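Local coordinates for conserved hypothetical protein NMB0706 (Neisseria meningitidis, PDB 1RV9) that is of unproven function but belongs to the multi-copper polyphenol oxidoreductase laccase family, in the clan that also holds CNF1 and YfiH, at residues W22-N27 with L122-A127; V28-T33 with S250-D255; V75-Q80 with A112-D117. All coordinates share one frame; numbering follows the deposited sequence.

Contact 1: W22-N27 with L122-A127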
# COMPACT_ATOMS: atom_id res chain seq x y z
N TRP A 22 3.93 14.48 2.53
CA TRP A 22 4.90 14.58 1.46
C TRP A 22 4.65 15.87 0.68
O TRP A 22 3.58 16.46 0.78
CB TRP A 22 4.81 13.35 0.55
CG TRP A 22 3.49 13.09 -0.15
CD1 TRP A 22 2.27 13.66 0.13
CD2 TRP A 22 3.26 12.15 -1.20
NE1 TRP A 22 1.30 13.13 -0.70
CE2 TRP A 22 1.89 12.20 -1.53
CE3 TRP A 22 4.09 11.27 -1.91
CZ2 TRP A 22 1.32 11.40 -2.52
CZ3 TRP A 22 3.53 10.47 -2.90
CH2 TRP A 22 2.16 10.55 -3.20
N PRO A 23 5.65 16.33 -0.08
CA PRO A 23 5.52 17.56 -0.86
C PRO A 23 4.71 17.44 -2.15
O PRO A 23 5.01 18.10 -3.14
CB PRO A 23 6.97 17.96 -1.13
CG PRO A 23 7.65 16.63 -1.24
CD PRO A 23 7.05 15.85 -0.09
N ALA A 24 3.67 16.61 -2.13
CA ALA A 24 2.84 16.43 -3.32
C ALA A 24 2.09 17.72 -3.64
O ALA A 24 1.74 18.49 -2.74
CB ALA A 24 1.86 15.29 -3.11
N PRO A 25 1.85 17.98 -4.94
CA PRO A 25 1.13 19.19 -5.36
C PRO A 25 -0.29 19.23 -4.80
O PRO A 25 -0.84 18.21 -4.40
CB PRO A 25 1.18 19.11 -6.89
CG PRO A 25 1.25 17.63 -7.15
CD PRO A 25 2.22 17.16 -6.10
N ALA A 26 -0.87 20.43 -4.77
CA ALA A 26 -2.20 20.64 -4.20
C ALA A 26 -3.35 19.85 -4.81
O ALA A 26 -4.40 19.70 -4.17
CB ALA A 26 -2.52 22.13 -4.23
N ASN A 27 -3.18 19.36 -6.03
CA ASN A 27 -4.26 18.60 -6.66
C ASN A 27 -4.10 17.10 -6.48
O ASN A 27 -4.85 16.31 -7.05
CB ASN A 27 -4.36 18.96 -8.14
CG ASN A 27 -3.14 18.54 -8.92
OD1 ASN A 27 -2.02 18.59 -8.42
ND2 ASN A 27 -3.36 18.14 -10.17
N LEU A 122 2.20 4.80 -2.49
CA LEU A 122 1.47 5.74 -3.33
C LEU A 122 2.47 6.51 -4.16
O LEU A 122 3.59 6.75 -3.71
CB LEU A 122 0.67 6.72 -2.47
CG LEU A 122 -0.32 6.11 -1.47
CD1 LEU A 122 -1.04 7.23 -0.74
CD2 LEU A 122 -1.31 5.21 -2.20
N PHE A 123 2.08 6.89 -5.38
CA PHE A 123 2.95 7.62 -6.29
C PHE A 123 2.25 8.82 -6.92
O PHE A 123 1.04 8.81 -7.11
CB PHE A 123 3.38 6.74 -7.47
CG PHE A 123 4.19 5.53 -7.10
CD1 PHE A 123 5.58 5.55 -7.18
CD2 PHE A 123 3.55 4.34 -6.75
CE1 PHE A 123 6.32 4.40 -6.92
CE2 PHE A 123 4.29 3.19 -6.49
CZ PHE A 123 5.68 3.22 -6.58
N CYS A 124 3.03 9.84 -7.26
CA CYS A 124 2.50 11.01 -7.96
C CYS A 124 3.70 11.74 -8.53
O CYS A 124 4.84 11.44 -8.16
CB CYS A 124 1.71 11.93 -7.02
SG CYS A 124 2.67 13.08 -6.00
N ASP A 125 3.46 12.66 -9.45
CA ASP A 125 4.56 13.45 -10.01
C ASP A 125 4.45 14.86 -9.43
O ASP A 125 3.39 15.26 -8.95
CB ASP A 125 4.51 13.44 -11.55
CG ASP A 125 3.25 14.05 -12.12
OD1 ASP A 125 2.19 13.94 -11.48
OD2 ASP A 125 3.33 14.63 -13.23
N ARG A 126 5.55 15.60 -9.47
CA ARG A 126 5.59 16.95 -8.91
C ARG A 126 4.55 17.90 -9.49
O ARG A 126 4.02 18.76 -8.77
CB ARG A 126 6.99 17.56 -9.12
CG ARG A 126 8.12 16.75 -8.50
CD ARG A 126 8.28 16.99 -7.00
NE ARG A 126 9.28 16.08 -6.43
CZ ARG A 126 9.77 16.17 -5.20
NH1 ARG A 126 9.37 17.14 -4.38
NH2 ARG A 126 10.66 15.28 -4.77
N ALA A 127 4.24 17.75 -10.77
CA ALA A 127 3.27 18.61 -11.44
C ALA A 127 1.82 18.21 -11.23
O ALA A 127 0.90 18.95 -11.58
CB ALA A 127 3.57 18.67 -12.93
O HOH W 1 7.32 18.79 -4.12

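Contact 2: V28-T33 with S250-D255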
# COMPACT_ATOMS: atom_id res chain seq x y z
N VAL A 28 -3.11 16.70 -5.69
CA VAL A 28 -2.89 15.28 -5.40
C VAL A 28 -3.37 15.06 -3.98
O VAL A 28 -2.78 15.57 -3.02
CB VAL A 28 -1.41 14.88 -5.53
CG1 VAL A 28 -1.21 13.46 -5.00
CG2 VAL A 28 -0.99 14.95 -6.99
N LYS A 29 -4.47 14.32 -3.86
CA LYS A 29 -5.06 14.03 -2.56
C LYS A 29 -4.81 12.60 -2.15
O LYS A 29 -4.74 11.70 -2.99
CB LYS A 29 -6.57 14.28 -2.62
CG LYS A 29 -6.96 15.67 -3.09
CD LYS A 29 -6.43 16.73 -2.15
CE LYS A 29 -6.91 18.10 -2.57
NZ LYS A 29 -6.43 19.14 -1.62
N THR A 30 -4.67 12.39 -0.84
CA THR A 30 -4.45 11.05 -0.31
C THR A 30 -5.31 10.81 0.92
O THR A 30 -5.72 11.74 1.61
CB THR A 30 -2.97 10.81 0.09
OG1 THR A 30 -2.58 11.74 1.11
CG2 THR A 30 -2.05 10.94 -1.11
N LEU A 31 -5.59 9.54 1.17
CA LEU A 31 -6.36 9.17 2.34
C LEU A 31 -5.76 7.87 2.83
O LEU A 31 -5.78 6.85 2.13
CB LEU A 31 -7.84 8.97 2.00
CG LEU A 31 -8.74 8.74 3.22
CD1 LEU A 31 -8.84 10.04 4.01
CD2 LEU A 31 -10.13 8.29 2.77
N ILE A 32 -5.17 7.91 4.02
CA ILE A 32 -4.57 6.74 4.65
C ILE A 32 -5.54 6.40 5.77
O ILE A 32 -5.53 7.05 6.81
CB ILE A 32 -3.19 7.08 5.24
CG1 ILE A 32 -2.27 7.62 4.13
CG2 ILE A 32 -2.58 5.85 5.91
CD1 ILE A 32 -2.04 6.66 2.98
N THR A 33 -6.39 5.41 5.55
CA THR A 33 -7.37 5.07 6.58
C THR A 33 -6.77 4.31 7.75
O THR A 33 -5.70 3.69 7.63
CB THR A 33 -8.54 4.24 5.99
OG1 THR A 33 -8.11 2.90 5.73
CG2 THR A 33 -9.04 4.87 4.70
N SER A 250 -4.89 2.63 1.50
CA SER A 250 -4.14 3.83 1.17
C SER A 250 -4.68 4.22 -0.19
O SER A 250 -4.59 3.45 -1.16
CB SER A 250 -2.65 3.54 1.12
OG SER A 250 -2.19 3.19 2.42
N LEU A 251 -5.26 5.42 -0.25
CA LEU A 251 -5.87 5.93 -1.47
C LEU A 251 -5.21 7.21 -1.95
O LEU A 251 -4.69 7.99 -1.16
CB LEU A 251 -7.36 6.21 -1.24
CG LEU A 251 -8.26 5.08 -0.75
CD1 LEU A 251 -8.05 4.85 0.74
CD2 LEU A 251 -9.72 5.46 -1.01
N ILE A 252 -5.26 7.41 -3.26
CA ILE A 252 -4.70 8.61 -3.86
C ILE A 252 -5.51 8.97 -5.09
O ILE A 252 -5.98 8.10 -5.83
CB ILE A 252 -3.20 8.40 -4.22
CG1 ILE A 252 -2.60 9.72 -4.72
CG2 ILE A 252 -3.06 7.31 -5.28
CD1 ILE A 252 -1.09 9.67 -4.81
N TRP A 253 -5.71 10.26 -5.31
CA TRP A 253 -6.45 10.71 -6.47
C TRP A 253 -6.09 12.12 -6.85
O TRP A 253 -5.46 12.85 -6.07
CB TRP A 253 -7.96 10.60 -6.22
CG TRP A 253 -8.52 11.49 -5.13
CD1 TRP A 253 -9.14 12.70 -5.29
CD2 TRP A 253 -8.54 11.21 -3.72
NE1 TRP A 253 -9.56 13.19 -4.07
CE2 TRP A 253 -9.20 12.30 -3.09
CE3 TRP A 253 -8.07 10.16 -2.93
CZ2 TRP A 253 -9.40 12.34 -1.71
CZ3 TRP A 253 -8.27 10.21 -1.56
CH2 TRP A 253 -8.93 11.30 -0.96
N LEU A 254 -6.45 12.49 -8.07
CA LEU A 254 -6.22 13.83 -8.58
C LEU A 254 -7.52 14.60 -8.38
O LEU A 254 -8.60 14.09 -8.66
CB LEU A 254 -5.87 13.79 -10.06
CG LEU A 254 -4.52 13.18 -10.42
CD1 LEU A 254 -4.47 12.86 -11.90
CD2 LEU A 254 -3.40 14.15 -10.03
N ASP A 255 -7.40 15.82 -7.87
CA ASP A 255 -8.55 16.67 -7.65
C ASP A 255 -8.16 18.05 -8.14
O ASP A 255 -7.75 18.91 -7.36
CB ASP A 255 -8.91 16.71 -6.16
CG ASP A 255 -9.95 17.77 -5.84
OD1 ASP A 255 -10.81 18.04 -6.70
OD2 ASP A 255 -9.91 18.33 -4.72

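Contact 3: V75-Q80 with A112-D117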
# COMPACT_ATOMS: atom_id res chain seq x y z
N VAL A 75 -13.94 4.44 -5.77
CA VAL A 75 -12.64 3.89 -5.38
C VAL A 75 -12.40 2.56 -6.09
O VAL A 75 -13.23 1.65 -6.01
CB VAL A 75 -12.59 3.67 -3.86
CG1 VAL A 75 -11.23 3.14 -3.45
CG2 VAL A 75 -12.88 4.99 -3.14
N ALA A 76 -11.27 2.45 -6.79
CA ALA A 76 -10.95 1.24 -7.52
C ALA A 76 -10.33 0.12 -6.69
O ALA A 76 -9.13 -0.18 -6.82
CB ALA A 76 -10.03 1.57 -8.70
N TYR A 77 -11.14 -0.51 -5.84
CA TYR A 77 -10.66 -1.63 -5.03
C TYR A 77 -10.32 -2.77 -5.99
O TYR A 77 -11.05 -3.04 -6.94
CB TYR A 77 -11.76 -2.08 -4.06
CG TYR A 77 -12.06 -1.06 -2.99
CD1 TYR A 77 -11.17 -0.83 -1.95
CD2 TYR A 77 -13.24 -0.31 -3.03
CE1 TYR A 77 -11.43 0.13 -0.97
CE2 TYR A 77 -13.51 0.65 -2.06
CZ TYR A 77 -12.60 0.87 -1.04
OH TYR A 77 -12.85 1.82 -0.08
N LEU A 78 -9.20 -3.44 -5.72
CA LEU A 78 -8.75 -4.53 -6.58
C LEU A 78 -8.82 -5.87 -5.86
O LEU A 78 -8.85 -5.94 -4.64
CB LEU A 78 -7.29 -4.32 -7.00
CG LEU A 78 -6.86 -2.95 -7.54
CD1 LEU A 78 -5.34 -2.93 -7.63
CD2 LEU A 78 -7.50 -2.69 -8.89
N ASN A 79 -8.87 -6.95 -6.64
CA ASN A 79 -8.83 -8.27 -6.04
C ASN A 79 -7.33 -8.54 -6.03
O ASN A 79 -6.77 -9.06 -7.00
CB ASN A 79 -9.54 -9.32 -6.89
CG ASN A 79 -9.43 -10.70 -6.29
OD1 ASN A 79 -9.59 -10.87 -5.08
ND2 ASN A 79 -9.16 -11.70 -7.12
N GLN A 80 -6.68 -8.14 -4.95
CA GLN A 80 -5.24 -8.30 -4.81
C GLN A 80 -4.84 -9.76 -4.68
O GLN A 80 -5.41 -10.49 -3.87
CB GLN A 80 -4.76 -7.48 -3.60
CG GLN A 80 -5.10 -6.00 -3.75
CD GLN A 80 -4.89 -5.17 -2.49
OE1 GLN A 80 -5.21 -3.98 -2.48
NE2 GLN A 80 -4.37 -5.79 -1.44
N ALA A 112 -6.43 2.70 -5.06
CA ALA A 112 -6.38 2.23 -3.69
C ALA A 112 -5.84 0.82 -3.54
O ALA A 112 -6.01 -0.02 -4.43
CB ALA A 112 -7.79 2.29 -3.09
N VAL A 113 -5.17 0.59 -2.42
CA VAL A 113 -4.66 -0.73 -2.08
C VAL A 113 -5.02 -0.96 -0.62
O VAL A 113 -5.01 -0.03 0.20
CB VAL A 113 -3.13 -0.85 -2.30
CG1 VAL A 113 -2.82 -0.79 -3.79
CG2 VAL A 113 -2.39 0.24 -1.55
N MET A 114 -5.38 -2.20 -0.30
CA MET A 114 -5.78 -2.59 1.05
C MET A 114 -4.69 -3.41 1.71
O MET A 114 -4.11 -4.29 1.09
CB MET A 114 -7.07 -3.42 0.97
CG MET A 114 -8.23 -2.67 0.36
SD MET A 114 -9.60 -3.79 0.02
CE MET A 114 -9.14 -4.40 -1.58
N THR A 115 -4.42 -3.13 2.99
CA THR A 115 -3.37 -3.83 3.70
C THR A 115 -3.63 -3.99 5.20
O THR A 115 -4.52 -3.36 5.76
CB THR A 115 -2.02 -3.08 3.57
OG1 THR A 115 -2.13 -1.81 4.23
CG2 THR A 115 -1.68 -2.83 2.10
N ALA A 116 -2.82 -4.84 5.82
CA ALA A 116 -2.85 -5.09 7.26
C ALA A 116 -1.50 -5.72 7.60
O ALA A 116 -1.43 -6.81 8.16
CB ALA A 116 -3.99 -6.04 7.62
N ASP A 117 -0.43 -5.00 7.21
CA ASP A 117 0.98 -5.37 7.41
C ASP A 117 1.77 -5.15 6.12
O ASP A 117 2.87 -4.60 6.15
CB ASP A 117 1.17 -6.84 7.83
CG ASP A 117 0.99 -7.06 9.33
OD1 ASP A 117 0.85 -6.08 10.09
OD2 ASP A 117 0.99 -8.24 9.74
O HOH W 2 -6.61 0.59 -7.02
O HOH W 3 -7.28 -2.47 -3.76

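Contact 1: W22-N27 with L122-A127
Trp22 drives its indole from the loop 22-27 down onto strand 122-125. Its CG stands in the crowded position between the backbone N and the carbonyl carbon (chi1 60°), so the six-membered ring reaches the strand. CB and CG stay back from the strand, and it is the far rim of the six-membered ring that lands: CZ3 comes to 3.8 Å from Leu122 O, while CH2 meets Leu122 CB and, at 3.8 Å, Cys124 SG. CZ2 brushes the same sulfur. Cys124 SG thus sits over one face of the six-membered ring, 4.2 Å from its centroid and 24° off the normal, a Cys sulfur-aromatic contact. Ala24 CB sits beside the sulfur on that face, both offset toward the rim, and touches Cys124 SG at 3.7 Å.

Farther on, Pro25 lays its ring against the chain as the strand ends, with CG 3.4 Å from Arg126 O. No direct hydrogen bond joins the two segments. Water 1 bridges them instead, donating to Pro23 O and accepting from Arg126 NH1 in the guanidinium plane, 2.6 Å from each.

Met161 of strand 160-164 touches Trp22, Ala24 and Cys124. Thr30 of strand 28-33 and Ile252 of strand 248-254 also pack on Trp22, placing the indole between the two large sheets, while the Phe123 ring, on the other side of the strand, packs on Leu146, Ile150 and Met153 of helix 145-153.

Contact 2: V28-T33 with S250-D255
Four backbone hydrogen bonds tie strand 28-33 to strand 250-254, in two reciprocal pairs. Lys29 N gives to Trp253 O at 2.8 Å, nearly along the C=O axis, and Trp253 N returns a bond to Lys29 O. Leu31 and Leu251 repeat the exchange; there Leu31 N approaches Leu251 O from above the carbonyl plane, whereas Leu251 N reaches Leu31 O within it. The non-hydrogen-bonded pairs Val28-Leu254, Thr30-Ile252 and Ile32-Ser250 complete a regular antiparallel register, with CA-H...O contacts such as Ile252 CA to Lys29 O at 3.2 Å.

On the Lys29 face, the Trp253 indole, its CG in the crowded position (chi1 65°), leans over the partner strand. Lys29 CB makes a CH-pi contact over the five-membered ring, 3.6 Å from the centroid, and Leu31 CB meets the ring edge in plane, 3.8 Å from CZ3. On the other face Ile252 CD1 reaches Val28 CG1 at 3.8 Å, and Thr30 CG2 lies alongside Ile252 CG1.

Helix 57-71 covers the first face, Val71 touching Leu31, Leu251 and Trp253; strand 119-125 of the six-stranded sheet lies against the second, with Leu122 on Thr30 and Ile32.

Contact 3: V75-Q80 with A112-D117
Gln80 OE1 is gripped by two hydrogen bonds: one from Met114 N at 2.8 Å, in the carbonyl plane on a lone pair, the other from water 3 at 2.9 Å. The same amide gives NE2 to Met114 O, at 3.0 Å and 174°, so the carboxamide pairs with the N-H and C=O of one residue, as the backbone of a neighbouring strand would. The contact lies at the edge of the mixed five-stranded sheet, where the short, weakly bonded strand 75-76 runs parallel to strand 110-115 and then peels off. An inverse gamma turn centred on Ala76 starts the departure, and a second one, at Asn79, brings the chain back. From there the Gln80 side chain, extended beyond CG (chi2 169°), reaches the strand with its carboxamide held flat at both ends.

Two waters bridge the segments where the direct strand pairing ends. Water 3 also takes Leu78 N and gives to Ala112 O, linking three groups; water 2 joins Ala76 O to Ala112 N.

Gln80 also touches His135 and Asp100, which with Cys118 form a possible, unconfirmed Cys-His-Asp triad, so it borders this possible site. A sulfate about 5 Å from its side chain probably comes from the crystallisation liquor, though such ions often mark pockets.

Apolar groups close the other end, Val75 CG1 lying on Ala112 CB. Met114, bent at chi3 (-86°), crosses Tyr77 at about a right angle in an oblique Met-aromatic contact, its SD 3.9 Å from Tyr77 CD1, and swings CE to 3.4 Å from Leu78 O.

Contacts 2 and 3 belong to one mixed five-stranded sheet, with strand 248-254 between 28-33 and 110-115; their centres are about 13 Å apart. Ser250 N probably bonds to Val113 O, and Leu251 packs on both Val75 and Ala112. Contact 1, its centre about 10 Å from that of contact 2, faces this sheet with strand 119-125 of the six-stranded one, and Asn27 O probably bonds to Asp255 N. Contacts 1 and 3 do not touch: centres about 20 Å apart, nearest atoms about 5 Å. Along the chain, 22-27 leads into 28-33, then come 75-80, 112-117, 122-127 and finally 250-255, so an N-terminal strand and the chain's last strand lie side by side in the five-stranded sheet.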